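Local atomic coordinates of glycosyltransferase (Streptomyces halstedii, PDB entry 3WAD), a protein that belongs to the GT-B class of glycosyltransferases, built from two Rossmann-like domains, each a parallel beta-sheet flanked by helices. Residues Q391-K394 / E395-L399; A309-P312 / S313-A316; A97-S100 / Q101-E104. All coordinates share one frame; numbering follows the deposited sequence.

Overall arrangement
The three contacts are local ones, each made within one continuous piece of chain, and they differ with their place in the two-domain GT-B fold. Contact 2 is the buried one: 309-316 leads from helix 307-310 into a strand of the C-terminal sheet, and leucine side chains meet a cysteine beside a carbonyl that accepts two hydrogen bonds. Contacts 1 and 3 are partly buried helix surface. Contact 1, toward the C-terminal end of helix 384-397, relies on an amide-carboxylate bond, whereas contact 3, within helix 89-106, relies on aromatic packing. Contacts 1 and 2 share a domain, with centres about 17 Å apart; contact 3 lies across the chain's centre, its own centre about 36 Å and 40 Å from theirs.

Contact 1: residues Q391-K394 / E395-L399; sequences QIQK and EYDAL
Glu-395 N, Tyr-396 N and Asp-397 N donate in turn to the carbonyls of Gln-391, Ile-392 and Gln-393, four residues back, and a weak bond of 3.4 Å from Ala-398 N to Lys-394 O follows in the last turn of helix 384-397. The shortest of these backbone bonds joins Asp-397 N to Gln-393 O at 2.8 Å. Among the side chains the chief pairing repeats the same i to i+4 spacing. Gln-391 NE2 gives a hydrogen to Glu-395 OE2 at 3.0 Å, nearly in the plane of its own amide, and meets the carboxylate oxygen on the anti lone pair, away from OE1. With CG anti to the backbone N, Gln-391 CG lies 3.4 Å from Glu-395 OE2, and the bend at chi2 (47°) turns the amide toward the carboxylate; the amide and carboxylate planes are turned 47° from one another. Arg-356 makes a salt bridge to the same OE2, so this oxygen is shared by an amide and a guanidinium group. Gln-393 and Asp-397 run alongside each other in the same direction, with Gln-393 CG 4.0 Å from Asp-397 OD2, while the amide of Gln-393 turns to the carbonyl of Arg-331. In this helix of the C-terminal GT-B domain, Ile-392 and Tyr-396 are buried against Ile-330 of helix 323-332, the phenol of Tyr-396 bonding to His-226 O, whereas Lys-394 and Asp-397 are exposed. Two donors converging on Glu-395 OE2 would be expected to favour the ionised carboxylate and to limit its rotation on the helix surface.

Contact 2: residues A309-P312 / S313-A316; sequences ALLP and SCAA
This is a helix-to-strand turn in the C-terminal Rossmann-like domain: Ser-313 and Cys-314 fold back on Leu-310 of helix 307-310 and Leu-311 of the 3-10 segment that follows, as the chain enters strand 314-319. Two donors from one residue close the turn. Ser-313 N reaches Leu-310 O at 3.1 Å, and the serine hydroxyl, donating from OG, reaches that same Leu-310 O at 3.0 Å and lies in the carbonyl plane. The hydroxyl gets there by sitting between the backbone N and the carbonyl carbon (chi1 69°); Arg-247 NH1 makes a weak hydrogen bond to it. One residue on, Cys-314 N bonds to Leu-311 O at 3.0 Å, an i to i+3 spacing that suits the 3-10 turn at 311-312. On the side-chain side of the turn, Cys-314 SG rests 3.8 Å from Leu-310 CG, and Leu-311 CD2 comes within 4.1 Å of Cys-314 CB. Strand 247-251 backs this group, with Cys-249 touching both Leu-310 and Cys-314, while Leu-311 leans on helix 323-332. The carbonyl of Leu-310 therefore takes two hydrogen bonds from Ser-313 beside the buried Leu-310 and Cys-314 side chains, and the sulfur contributes through apolar packing.

Contact 3: residues A97-S100 / Q101-E104; sequences AQYS and QIYE
Tyr-99 and Tyr-103 form the dense side of this helical contact, their rings meeting obliquely with centroids 5.4 Å apart and planes at 45°. Tyr-99 CD2 makes the closest touch between the two side chains, 3.6 Å from Tyr-103 CZ, and the phenol oxygen of Tyr-103 lies just beyond it. Nearer the backbone, Tyr-99 CB stands 4.0 Å above one face of the Tyr-103 ring, displaced toward its rim. Because Tyr-103 holds CG beside its own backbone N (chi1 -71°), the ring starts right against the preceding turn, with Tyr-103 CG 3.2 Å from Tyr-99 O. The same carbonyl accepts the backbone bond from Tyr-103 N, 2.8 Å from Tyr-99 O. The Tyr-103 ring is further enclosed by Trp-157, edge-to-face, and by Trp-183 of helix 179-188.

Helix 89-106, which carries the whole contact, belongs to the N-terminal half of the GT-B fold, and its regular i to i+4 bonding continues from Gln-98 O to Ile-102 N and from Ser-100 O to Glu-104 N. In Ser-100, buried against Trp-183, the hydroxyl turns back: Ser-100 OG donates to Ala-97 O at 2.9 Å, from above the carbonyl plane.

Round the helix the packing thins. Ile-102 extends CD1 over one face of the Tyr-99 ring, 4.0 Å from Tyr-99 CD2, and runs side by side with the aliphatic part of Gln-98. Ile-102 and Gln-101 are exposed, and Gln-101 meets the preceding turn mainly through CB and CG. Glu-104 sends its carboxylate away from this turn to Lys-187 and Trp-183.

Contact 1: residues Q391-K394 / E395-L399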
loop_
_atom_site.group_PDB
_atom_site.type_symbol
_atom_site.label_atom_id
_atom_site.label_comp_id
_atom_site.label_asym_id
_atom_site.label_seq_id
_atom_site.Cartn_x
_atom_site.Cartn_y
_atom_site.Cartn_z
ATOM N N GLN B 391 -7.553 16.676 22.873
ATOM C CA GLN B 391 -8.065 17.846 22.190
ATOM C C GLN B 391 -7.336 17.974 20.847
ATOM O O GLN B 391 -7.934 18.260 19.782
ATOM C CB GLN B 391 -7.822 19.128 23.043
ATOM C CG GLN B 391 -8.342 20.424 22.406
ATOM C CD GLN B 391 -9.784 20.245 21.883
ATOM O OE1 GLN B 391 -10.602 19.556 22.516
ATOM N NE2 GLN B 391 -10.103 20.872 20.745
ATOM N N ILE B 392 -6.012 17.853 20.927
ATOM C CA ILE B 392 -5.180 17.795 19.715
ATOM C C ILE B 392 -5.675 16.729 18.708
ATOM O O ILE B 392 -5.738 17.012 17.491
ATOM C CB ILE B 392 -3.649 17.667 20.088
ATOM C CG1 ILE B 392 -3.306 18.921 20.913
ATOM C CG2 ILE B 392 -2.785 17.537 18.812
ATOM C CD1 ILE B 392 -1.891 19.139 21.293
ATOM N N GLN B 393 -6.027 15.559 19.215
ATOM C CA GLN B 393 -6.477 14.426 18.409
ATOM C C GLN B 393 -7.789 14.751 17.705
ATOM O O GLN B 393 -7.936 14.487 16.518
ATOM C CB GLN B 393 -6.604 13.175 19.265
ATOM C CG GLN B 393 -7.125 11.888 18.553
ATOM C CD GLN B 393 -7.525 10.804 19.586
ATOM O OE1 GLN B 393 -7.892 11.109 20.696
ATOM N NE2 GLN B 393 -7.424 9.557 19.215
ATOM N N LYS B 394 -8.725 15.365 18.459
ATOM C CA LYS B 394 -9.998 15.852 17.904
ATOM C C LYS B 394 -9.817 16.820 16.712
ATOM O O LYS B 394 -10.440 16.594 15.678
ATOM C CB LYS B 394 -10.874 16.406 19.064
ATOM C CG LYS B 394 -12.070 17.214 18.637
ATOM C CD LYS B 394 -12.802 17.860 19.878
ATOM C CE LYS B 394 -14.038 18.667 19.402
ATOM N NZ LYS B 394 -15.327 18.302 20.124
ATOM N N GLU B 395 -8.962 17.827 16.820
ATOM C CA GLU B 395 -8.680 18.758 15.766
ATOM C C GLU B 395 -7.946 18.135 14.566
ATOM O O GLU B 395 -8.046 18.610 13.415
ATOM C CB GLU B 395 -7.798 19.900 16.302
ATOM C CG GLU B 395 -8.454 20.725 17.452
ATOM C CD GLU B 395 -7.484 21.632 18.185
ATOM O OE1 GLU B 395 -6.542 22.151 17.575
ATOM O OE2 GLU B 395 -7.671 21.862 19.397
ATOM N N TYR B 396 -7.141 17.099 14.841
ATOM C CA TYR B 396 -6.499 16.349 13.763
ATOM C C TYR B 396 -7.564 15.497 13.031
ATOM O O TYR B 396 -7.569 15.428 11.787
ATOM C CB TYR B 396 -5.397 15.471 14.389
ATOM C CG TYR B 396 -4.965 14.268 13.537
ATOM C CD1 TYR B 396 -3.896 14.357 12.652
ATOM C CD2 TYR B 396 -5.584 13.069 13.674
ATOM C CE1 TYR B 396 -3.477 13.225 11.866
ATOM C CE2 TYR B 396 -5.180 11.945 12.918
ATOM C CZ TYR B 396 -4.143 12.033 12.044
ATOM O OH TYR B 396 -3.750 10.913 11.340
ATOM N N ASP B 397 -8.420 14.814 13.769
ATOM C CA ASP B 397 -9.465 13.968 13.114
ATOM C C ASP B 397 -10.323 14.740 12.114
ATOM O O ASP B 397 -10.877 14.158 11.181
ATOM C CB ASP B 397 -10.409 13.287 14.124
ATOM C CG ASP B 397 -9.735 12.103 14.890
ATOM O OD1 ASP B 397 -8.724 11.512 14.387
ATOM O OD2 ASP B 397 -10.200 11.779 16.028
ATOM N N ALA B 398 -10.421 16.040 12.336
ATOM C CA ALA B 398 -11.274 16.970 11.576
ATOM C C ALA B 398 -10.533 17.571 10.426
ATOM O O ALA B 398 -11.130 18.324 9.654
ATOM C CB ALA B 398 -11.792 18.106 12.527
ATOM N N LEU B 399 -9.221 17.291 10.289
ATOM C CA LEU B 399 -8.526 17.757 9.086
ATOM C C LEU B 399 -8.938 17.034 7.791
ATOM O O LEU B 399 -9.523 15.973 7.823
ATOM C CB LEU B 399 -6.987 17.689 9.270
ATOM C CG LEU B 399 -6.379 18.619 10.307
ATOM C CD1 LEU B 399 -4.851 18.209 10.527
ATOM C CD2 LEU B 399 -6.475 20.036 9.743
#

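Contact 2: residues A309-P312 / S313-A316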
loop_
_atom_site.group_PDB
_atom_site.type_symbol
_atom_site.label_atom_id
_atom_site.label_comp_id
_atom_site.label_asym_id
_atom_site.label_seq_id
_atom_site.Cartn_x
_atom_site.Cartn_y
_atom_site.Cartn_z
ATOM N N ALA B 309 0.015 -0.136 16.627
ATOM C CA ALA B 309 -0.588 -1.255 17.473
ATOM C C ALA B 309 -0.396 -1.024 18.955
ATOM O O ALA B 309 -1.283 -1.363 19.772
ATOM C CB ALA B 309 -0.069 -2.639 17.119
ATOM N N LEU B 310 0.743 -0.400 19.272
ATOM C CA LEU B 310 1.138 -0.096 20.659
ATOM C C LEU B 310 0.400 1.134 21.247
ATOM O O LEU B 310 -0.178 1.053 22.327
ATOM C CB LEU B 310 2.688 0.098 20.757
ATOM C CG LEU B 310 3.266 0.376 22.166
ATOM C CD1 LEU B 310 2.974 -0.731 23.196
ATOM C CD2 LEU B 310 4.787 0.583 22.037
ATOM N N LEU B 311 0.454 2.273 20.569
ATOM C CA LEU B 311 0.014 3.511 21.209
ATOM C C LEU B 311 -1.431 3.553 21.745
ATOM O O LEU B 311 -1.670 4.263 22.684
ATOM C CB LEU B 311 0.301 4.752 20.349
ATOM C CG LEU B 311 1.767 5.132 20.212
ATOM C CD1 LEU B 311 1.785 6.309 19.337
ATOM C CD2 LEU B 311 2.401 5.461 21.608
ATOM N N PRO B 312 -2.412 2.841 21.122
ATOM C CA PRO B 312 -3.797 2.844 21.715
ATOM C C PRO B 312 -3.874 2.420 23.200
ATOM O O PRO B 312 -4.829 2.765 23.915
ATOM C CB PRO B 312 -4.531 1.834 20.849
ATOM C CG PRO B 312 -3.827 1.982 19.500
ATOM C CD PRO B 312 -2.385 2.054 19.870
ATOM N N SER B 313 -2.889 1.664 23.657
ATOM C CA SER B 313 -2.848 1.275 25.040
ATOM C C SER B 313 -1.823 2.066 25.896
ATOM O O SER B 313 -1.556 1.661 27.006
ATOM C CB SER B 313 -2.557 -0.232 25.119
ATOM O OG SER B 313 -1.234 -0.531 24.699
ATOM N N CYS B 314 -1.256 3.179 25.411
ATOM C CA CYS B 314 -0.134 3.823 26.163
ATOM C C CYS B 314 -0.581 5.086 26.826
ATOM O O CYS B 314 -1.263 5.854 26.197
ATOM C CB CYS B 314 1.046 4.209 25.269
ATOM S SG CYS B 314 1.973 2.787 24.795
ATOM N N ALA B 315 -0.135 5.334 28.050
ATOM C CA ALA B 315 -0.420 6.626 28.706
ATOM C C ALA B 315 0.597 7.686 28.276
ATOM O O ALA B 315 0.366 8.867 28.480
ATOM C CB ALA B 315 -0.425 6.488 30.285
ATOM N N ALA B 316 1.742 7.286 27.719
ATOM C CA ALA B 316 2.739 8.295 27.330
ATOM C C ALA B 316 3.708 7.746 26.304
ATOM O O ALA B 316 3.904 6.529 26.231
ATOM C CB ALA B 316 3.478 8.823 28.564
#

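Contact 3: residues A97-S100 / Q101-E104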
loop_
_atom_site.group_PDB
_atom_site.type_symbol
_atom_site.label_atom_id
_atom_site.label_comp_id
_atom_site.label_asym_id
_atom_site.label_seq_id
_atom_site.Cartn_x
_atom_site.Cartn_y
_atom_site.Cartn_z
ATOM N N ALA B 97 23.019 28.977 -0.453
ATOM C CA ALA B 97 24.220 28.533 -1.169
ATOM C C ALA B 97 24.665 27.146 -0.730
ATOM O O ALA B 97 24.972 26.319 -1.583
ATOM C CB ALA B 97 25.332 29.551 -1.073
ATOM N N GLN B 98 24.670 26.879 0.576
ATOM C CA GLN B 98 25.118 25.575 1.065
ATOM C C GLN B 98 24.129 24.442 0.797
ATOM O O GLN B 98 24.535 23.400 0.318
ATOM C CB GLN B 98 25.385 25.621 2.570
ATOM C CG GLN B 98 25.836 24.268 3.175
ATOM C CD GLN B 98 25.878 24.376 4.722
ATOM O OE1 GLN B 98 26.914 24.698 5.281
ATOM N NE2 GLN B 98 24.740 24.171 5.385
ATOM N N TYR B 99 22.851 24.653 1.071
ATOM C CA TYR B 99 21.903 23.610 0.894
ATOM C C TYR B 99 21.547 23.352 -0.568
ATOM O O TYR B 99 21.110 22.266 -0.918
ATOM C CB TYR B 99 20.653 23.982 1.632
ATOM C CG TYR B 99 20.761 23.536 3.032
ATOM C CD1 TYR B 99 21.107 24.428 4.020
ATOM C CD2 TYR B 99 20.589 22.180 3.353
ATOM C CE1 TYR B 99 21.224 24.012 5.334
ATOM C CE2 TYR B 99 20.711 21.737 4.646
ATOM C CZ TYR B 99 21.026 22.665 5.627
ATOM O OH TYR B 99 21.163 22.252 6.910
ATOM N N SER B 100 21.731 24.371 -1.398
ATOM C CA SER B 100 21.635 24.164 -2.824
ATOM C C SER B 100 22.673 23.089 -3.241
ATOM O O SER B 100 22.381 22.254 -4.084
ATOM C CB SER B 100 21.764 25.481 -3.596
ATOM O OG SER B 100 23.159 25.750 -3.735
ATOM N N GLN B 101 23.849 23.052 -2.621
ATOM C CA GLN B 101 24.842 22.020 -2.966
ATOM C C GLN B 101 24.483 20.672 -2.437
ATOM O O GLN B 101 24.571 19.682 -3.141
ATOM C CB GLN B 101 26.241 22.420 -2.517
ATOM C CG GLN B 101 26.625 23.542 -3.402
ATOM C CD GLN B 101 27.943 24.130 -3.074
ATOM O OE1 GLN B 101 28.445 24.013 -1.954
ATOM N NE2 GLN B 101 28.510 24.823 -4.064
ATOM N N ILE B 102 24.099 20.629 -1.171
ATOM C CA ILE B 102 23.650 19.393 -0.579
ATOM C C ILE B 102 22.436 18.768 -1.333
ATOM O O ILE B 102 22.341 17.529 -1.527
ATOM C CB ILE B 102 23.260 19.668 0.867
ATOM C CG1 ILE B 102 24.524 20.032 1.637
ATOM C CG2 ILE B 102 22.507 18.452 1.456
ATOM C CD1 ILE B 102 24.283 20.736 3.011
ATOM N N TYR B 103 21.501 19.617 -1.748
ATOM C CA TYR B 103 20.270 19.069 -2.304
ATOM C C TYR B 103 20.553 18.613 -3.723
ATOM O O TYR B 103 19.972 17.652 -4.183
ATOM C CB TYR B 103 19.118 20.071 -2.258
ATOM C CG TYR B 103 18.576 20.341 -0.833
ATOM C CD1 TYR B 103 18.798 19.425 0.218
ATOM C CD2 TYR B 103 17.845 21.542 -0.544
ATOM C CE1 TYR B 103 18.313 19.668 1.507
ATOM C CE2 TYR B 103 17.358 21.803 0.787
ATOM C CZ TYR B 103 17.573 20.852 1.788
ATOM O OH TYR B 103 17.093 21.074 3.089
ATOM N N GLU B 104 21.507 19.275 -4.371
ATOM C CA GLU B 104 21.952 18.821 -5.660
ATOM C C GLU B 104 22.523 17.417 -5.587
ATOM O O GLU B 104 22.201 16.563 -6.443
ATOM C CB GLU B 104 22.972 19.768 -6.288
ATOM C CG GLU B 104 23.523 19.176 -7.625
ATOM C CD GLU B 104 22.514 19.215 -8.756
ATOM O OE1 GLU B 104 21.378 19.812 -8.637
ATOM O OE2 GLU B 104 22.863 18.584 -9.799
#